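Long-range contacts in mannose recognizing lectin (Marasmius oreades, PDB 4TKC), which binds mannose as a fungal lectin of the bulb-type family, holding the sugar in pockets on its beta sheets: residues E37-Q41 / S52-A58; D88-N92 / V103-G107. One frame throughout, in Å; residues are numbered along the deposited sequence.

Contact 1 (E37-Q41 / S52-A58)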
loop_
_atom_site.group_PDB
_atom_site.type_symbol
_atom_site.label_atom_id
_atom_site.label_comp_id
_atom_site.label_asym_id
_atom_site.label_seq_id
_atom_site.Cartn_x
_atom_site.Cartn_y
_atom_site.Cartn_z
ATOM N N GLU A 37 -7.443 1.416 15.543
ATOM C CA GLU A 37 -8.757 1.892 15.962
ATOM C C GLU A 37 -9.541 2.487 14.759
ATOM O O GLU A 37 -10.667 2.940 14.920
ATOM C CB GLU A 37 -8.620 2.932 17.108
ATOM C CG GLU A 37 -8.031 2.377 18.411
ATOM C CD GLU A 37 -6.545 2.002 18.304
ATOM O OE1 GLU A 37 -5.769 2.754 17.667
ATOM O OE2 GLU A 37 -6.131 0.993 18.921
ATOM N N GLY A 38 -8.961 2.427 13.555
ATOM C CA GLY A 38 -9.612 2.946 12.348
ATOM C C GLY A 38 -9.650 4.462 12.252
ATOM O O GLY A 38 -10.482 5.039 11.543
ATOM N N ASN A 39 -8.667 5.103 12.871
ATOM C CA ASN A 39 -8.548 6.530 12.685
ATOM C C ASN A 39 -7.414 6.936 11.757
ATOM O O ASN A 39 -6.423 6.220 11.624
ATOM C CB ASN A 39 -8.397 7.256 14.031
ATOM C CG ASN A 39 -9.545 6.947 14.967
ATOM O OD1 ASN A 39 -10.687 6.871 14.532
ATOM N ND2 ASN A 39 -9.240 6.642 16.214
ATOM N N ILE A 40 -7.604 8.063 11.077
ATOM C CA ILE A 40 -6.612 8.634 10.180
ATOM C C ILE A 40 -6.067 9.914 10.846
ATOM O O ILE A 40 -6.817 10.868 11.116
ATOM C CB ILE A 40 -7.210 8.996 8.813
ATOM C CG1 ILE A 40 -7.882 7.765 8.179
ATOM C CG2 ILE A 40 -6.136 9.523 7.885
ATOM C CD1 ILE A 40 -8.696 8.101 6.956
ATOM N N GLN A 41 -4.788 9.865 11.217
ATOM C CA GLN A 41 -4.272 10.896 12.159
ATOM C C GLN A 41 -2.880 11.354 11.778
ATOM O O GLN A 41 -1.983 10.558 11.501
ATOM C CB GLN A 41 -4.253 10.316 13.573
ATOM C CG GLN A 41 -5.610 9.842 14.041
ATOM C CD GLN A 41 -5.605 9.359 15.468
ATOM O OE1 GLN A 41 -4.653 8.742 15.922
ATOM N NE2 GLN A 41 -6.678 9.676 16.205
ATOM N N SER A 52 -6.989 15.154 12.002
ATOM C CA SER A 52 -7.486 13.781 11.984
ATOM C C SER A 52 -8.854 13.630 11.377
ATOM O O SER A 52 -9.610 14.556 11.271
ATOM C CB SER A 52 -7.542 13.221 13.402
ATOM O OG SER A 52 -8.476 13.954 14.176
ATOM N N VAL A 53 -9.112 12.384 10.928
ATOM C CA VAL A 53 -10.468 11.900 10.640
ATOM C C VAL A 53 -10.700 10.697 11.562
ATOM O O VAL A 53 -10.144 9.620 11.355
ATOM C CB VAL A 53 -10.650 11.471 9.155
ATOM C CG1 VAL A 53 -12.021 10.807 8.955
ATOM C CG2 VAL A 53 -10.473 12.676 8.232
ATOM N N ASP A 54 -11.487 10.905 12.607
ATOM C CA ASP A 54 -11.651 9.917 13.665
ATOM C C ASP A 54 -13.069 9.376 13.666
ATOM O O ASP A 54 -13.979 10.029 13.201
ATOM C CB ASP A 54 -11.411 10.589 15.025
ATOM C CG ASP A 54 -9.989 11.092 15.198
ATOM O OD1 ASP A 54 -9.042 10.455 14.669
ATOM O OD2 ASP A 54 -9.802 12.091 15.914
ATOM N N GLY A 55 -13.218 8.117 14.067
ATOM C CA GLY A 55 -14.533 7.566 14.305
ATOM C C GLY A 55 -15.173 6.837 13.128
ATOM O O GLY A 55 -16.344 6.478 13.197
ATOM N N LYS A 56 -14.511 6.888 11.979
ATOM C CA LYS A 56 -15.108 6.302 10.766
ATOM C C LYS A 56 -14.642 4.899 10.344
ATOM O O LYS A 56 -15.044 4.427 9.281
ATOM C CB LYS A 56 -14.967 7.308 9.604
ATOM C CG LYS A 56 -15.541 8.675 9.974
ATOM C CD LYS A 56 -15.687 9.612 8.785
ATOM C CE LYS A 56 -16.801 9.199 7.835
ATOM N NZ LYS A 56 -17.038 10.184 6.737
ATOM N N ASN A 57 -13.918 4.205 11.219
ATOM C CA ASN A 57 -13.516 2.805 10.925
ATOM C C ASN A 57 -12.724 2.714 9.622
ATOM O O ASN A 57 -12.906 1.764 8.827
ATOM C CB ASN A 57 -14.718 1.869 10.893
ATOM C CG ASN A 57 -14.324 0.437 11.125
ATOM O OD1 ASN A 57 -13.470 0.135 11.967
ATOM N ND2 ASN A 57 -14.903 -0.451 10.332
ATOM N N ALA A 58 -11.809 3.658 9.399
ATOM C CA ALA A 58 -10.923 3.595 8.249
ATOM C C ALA A 58 -10.075 2.323 8.272
ATOM O O ALA A 58 -9.536 1.941 9.327
ATOM C CB ALA A 58 -10.023 4.796 8.194
HETATM O O HOH W 1 -12.761 4.732 13.828
HETATM O O HOH W 2 -13.001 1.640 14.156
HETATM O O HOH W 3 -11.840 7.418 11.008
#
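Ile40 packs its side chain along Val53 and Ala58, with Ile40 CB 4.3 Å from Val53 CB and Ile40 CG1 3.7 Å from Ala58 CB; a branched aliphatic chain suits the buried position of Ile40. Ile40 and Val53 form an antiparallel hydrogen-bonded pair, Ile40 N to Val53 O at 3.0 Å and Val53 N to Ile40 O at 2.8 Å. Gln41 and Ser52, a non-hydrogen-bonded pair, send their side chains to the other face of the sheet. Here the chemistry is polar: Gln41 NE2 donates to Asp54 OD1 and Ser52 OG to Asp54 OD2 (2.9 Å each), the latter oxygen also meeting Lys49 in a salt bridge.

Beyond the strands the two segments stay linked. Asn39 OD1 accepts from Gly55 N (2.9 Å), its amide oxygen standing in for a backbone carbonyl, and Ala58 N donates to Gly38 O (2.9 Å). Gly38 has positive phi and sits against the opposite backbone, where a CB would clash with Asn57 CA; Gly55 has backbone angles at which a CB would be jammed against the carbonyl O of Asp54. Water 3 donates to Gly38 O and Val53 O (2.8 Å each) and accepts from Lys56 N (2.9 Å).

The contact lies at the open end of the hairpin of strands 40-44 and 48-53, the latter an outer strand of its four-stranded antiparallel sheet, one of three in the beta-prism II fold of bulb-type lectins. Arg19 bonds Asn57 and Ala58, and Trp80 and Val79 of strand 78-81 pack on Val53 and Ala58, joining this end to the next sheet.

Contact 2 (D88-N92 / V103-G107). With MAN (alpha-D-mannopyranose), chain D.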
loop_
_atom_site.group_PDB
_atom_site.type_symbol
_atom_site.label_atom_id
_atom_site.label_comp_id
_atom_site.label_asym_id
_atom_site.label_seq_id
_atom_site.Cartn_x
_atom_site.Cartn_y
_atom_site.Cartn_z
ATOM N N ASP A 88 -3.388 16.208 -13.731
ATOM C CA ASP A 88 -2.035 16.778 -13.578
ATOM C C ASP A 88 -1.096 15.768 -12.893
ATOM O O ASP A 88 -0.551 16.067 -11.827
ATOM C CB ASP A 88 -2.065 18.101 -12.825
ATOM C CG ASP A 88 -2.587 19.238 -13.679
ATOM O OD1 ASP A 88 -2.633 19.081 -14.920
ATOM O OD2 ASP A 88 -2.931 20.297 -13.115
ATOM N N HIS A 89 -0.900 14.625 -13.547
ATOM C CA HIS A 89 -0.044 13.533 -13.057
ATOM C C HIS A 89 1.442 13.925 -13.130
ATOM O O HIS A 89 1.845 14.635 -14.049
ATOM C CB HIS A 89 -0.277 12.243 -13.856
ATOM C CG HIS A 89 -1.687 11.776 -13.795
ATOM N ND1 HIS A 89 -2.211 11.154 -12.679
ATOM C CD2 HIS A 89 -2.731 11.997 -14.624
ATOM C CE1 HIS A 89 -3.499 10.930 -12.863
ATOM N NE2 HIS A 89 -3.833 11.400 -14.051
ATOM N N PRO A 90 2.256 13.397 -12.191
ATOM C CA PRO A 90 1.865 12.465 -11.110
ATOM C C PRO A 90 1.324 13.193 -9.891
ATOM O O PRO A 90 1.764 14.350 -9.594
ATOM C CB PRO A 90 3.192 11.807 -10.723
ATOM C CG PRO A 90 4.212 12.867 -11.001
ATOM C CD PRO A 90 3.714 13.628 -12.215
ATOM N N TYR A 91 0.480 12.542 -9.103
ATOM C CA TYR A 91 0.013 13.066 -7.798
ATOM C C TYR A 91 0.743 12.349 -6.680
ATOM O O TYR A 91 1.053 11.128 -6.807
ATOM C CB TYR A 91 -1.494 12.814 -7.687
ATOM C CG TYR A 91 -2.344 13.690 -8.571
ATOM C CD1 TYR A 91 -2.658 13.321 -9.863
ATOM C CD2 TYR A 91 -2.793 14.940 -8.092
ATOM C CE1 TYR A 91 -3.383 14.132 -10.703
ATOM C CE2 TYR A 91 -3.512 15.773 -8.918
ATOM C CZ TYR A 91 -3.805 15.388 -10.205
ATOM O OH TYR A 91 -4.524 16.244 -10.986
ATOM N N ASN A 92 1.010 13.045 -5.579
ATOM C CA ASN A 92 1.692 12.458 -4.453
ATOM C C ASN A 92 1.137 13.043 -3.198
ATOM O O ASN A 92 0.880 14.287 -3.179
ATOM C CB ASN A 92 3.179 12.747 -4.536
ATOM C CG ASN A 92 3.872 11.885 -5.563
ATOM O OD1 ASN A 92 4.223 10.738 -5.285
ATOM N ND2 ASN A 92 4.104 12.450 -6.734
ATOM N N VAL A 103 -1.244 17.190 -0.776
ATOM C CA VAL A 103 -1.408 16.519 -2.098
ATOM C C VAL A 103 -0.836 17.461 -3.142
ATOM O O VAL A 103 -1.325 18.602 -3.308
ATOM C CB VAL A 103 -2.865 16.205 -2.461
ATOM C CG1 VAL A 103 -2.910 15.584 -3.853
ATOM C CG2 VAL A 103 -3.508 15.264 -1.435
ATOM N N TYR A 104 0.261 17.047 -3.739
ATOM C CA TYR A 104 0.908 17.731 -4.830
ATOM C C TYR A 104 0.518 17.132 -6.179
ATOM O O TYR A 104 0.546 15.888 -6.359
ATOM C CB TYR A 104 2.428 17.649 -4.694
ATOM C CG TYR A 104 3.026 18.554 -3.625
ATOM C CD1 TYR A 104 3.113 19.949 -3.801
ATOM C CD2 TYR A 104 3.452 18.032 -2.428
ATOM C CE1 TYR A 104 3.639 20.748 -2.815
ATOM C CE2 TYR A 104 4.023 18.834 -1.461
ATOM C CZ TYR A 104 4.082 20.195 -1.651
ATOM O OH TYR A 104 4.600 21.033 -0.672
ATOM N N ALA A 105 0.169 17.961 -7.143
ATOM C CA ALA A 105 0.055 17.621 -8.542
ATOM C C ALA A 105 1.386 17.900 -9.222
ATOM O O ALA A 105 2.349 18.280 -8.547
ATOM C CB ALA A 105 -1.074 18.394 -9.209
ATOM N N LYS A 106 1.446 17.634 -10.530
ATOM C CA LYS A 106 2.671 17.807 -11.295
ATOM C C LYS A 106 3.384 19.113 -10.956
ATOM O O LYS A 106 2.753 20.138 -10.735
ATOM C CB LYS A 106 2.371 17.774 -12.800
ATOM C CG LYS A 106 3.597 17.745 -13.695
ATOM C CD LYS A 106 3.212 17.773 -15.168
ATOM C CE LYS A 106 4.424 18.028 -16.056
ATOM N NZ LYS A 106 4.072 18.138 -17.501
ATOM N N GLY A 107 4.708 19.081 -10.895
ATOM C CA GLY A 107 5.452 20.322 -10.798
ATOM C C GLY A 107 5.428 20.912 -9.408
ATOM O O GLY A 107 5.684 22.090 -9.238
HETATM C C1 MAN D . 3.195 25.673 3.075
HETATM C C2 MAN D . 4.268 24.591 3.027
HETATM C C3 MAN D . 4.440 24.143 1.578
HETATM C C4 MAN D . 3.092 23.675 1.004
HETATM C C5 MAN D . 2.058 24.798 1.137
HETATM C C6 MAN D . 0.683 24.326 0.736
HETATM O O1 MAN D . 3.647 26.841 2.422
HETATM O O2 MAN D . 3.867 23.550 3.873
HETATM O O3 MAN D . 5.364 23.078 1.556
HETATM O O4 MAN D . 3.264 23.305 -0.354
HETATM O O5 MAN D . 1.989 25.271 2.483
HETATM O O6 MAN D . -0.207 25.421 0.692
HETATM O O HOH W 4 3.148 15.149 -7.380
#
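This contact holds Tyr104 of the alpha-D-mannopyranose pocket, with Tyr104 OH hydrogen-bonded to MAN O4 at 2.7 Å, while Gln96, Asp98 and Asn100 also bind the sugar. Gln96 NE2 also hydrogen-bonds the same hydroxyl. The backbone of Tyr104 faces Asn92 in an antiparallel hydrogen-bonded pair, Asn92 N to Tyr104 O (3.0 Å) and Tyr104 N to Asn92 O (2.9 Å). Further on, Lys106 N donates to Asp88 O (2.9 Å). Pro90 follows a cis peptide bond. Water 4 donates to Pro90 O (2.7 Å) and Tyr104 O (2.9 Å) and accepts from Asn92 ND2 (2.9 Å). The buried Tyr91 ring lies against Ala105, Tyr91 CE2 to Ala105 CB 3.6 Å, a place suited to a small methyl, and Tyr91 OH accepts from Asp88 N (3.0 Å). Pairing of this kind, with a tyrosine presented from a strand to mannose beside Gln, Asp and Asn, is typical of the QxDxNxVxY sugar site of bulb-type lectins.

Both contacts are partly buried antiparallel pairings whose segments are separated by ten residues, yet they lie on opposite sides of the chain's centre, about 25 Å between centres, in different four-stranded sheets. Contact 1 joins the outer strand of its sheet to the neighbouring one, whereas contact 2 joins inner strand 101-105 to the start of inner strand 92-95 and the loop before it. Aliphatic side chains supply the buried side of contact 1; in contact 2 an aromatic ring against alanine does so. Side chains hydrogen-bond across contact 1, but in contact 2 the direct bonds between segments are all backbone to backbone, with water adding to both. Contact 2 alone includes a residue of a mannose pocket.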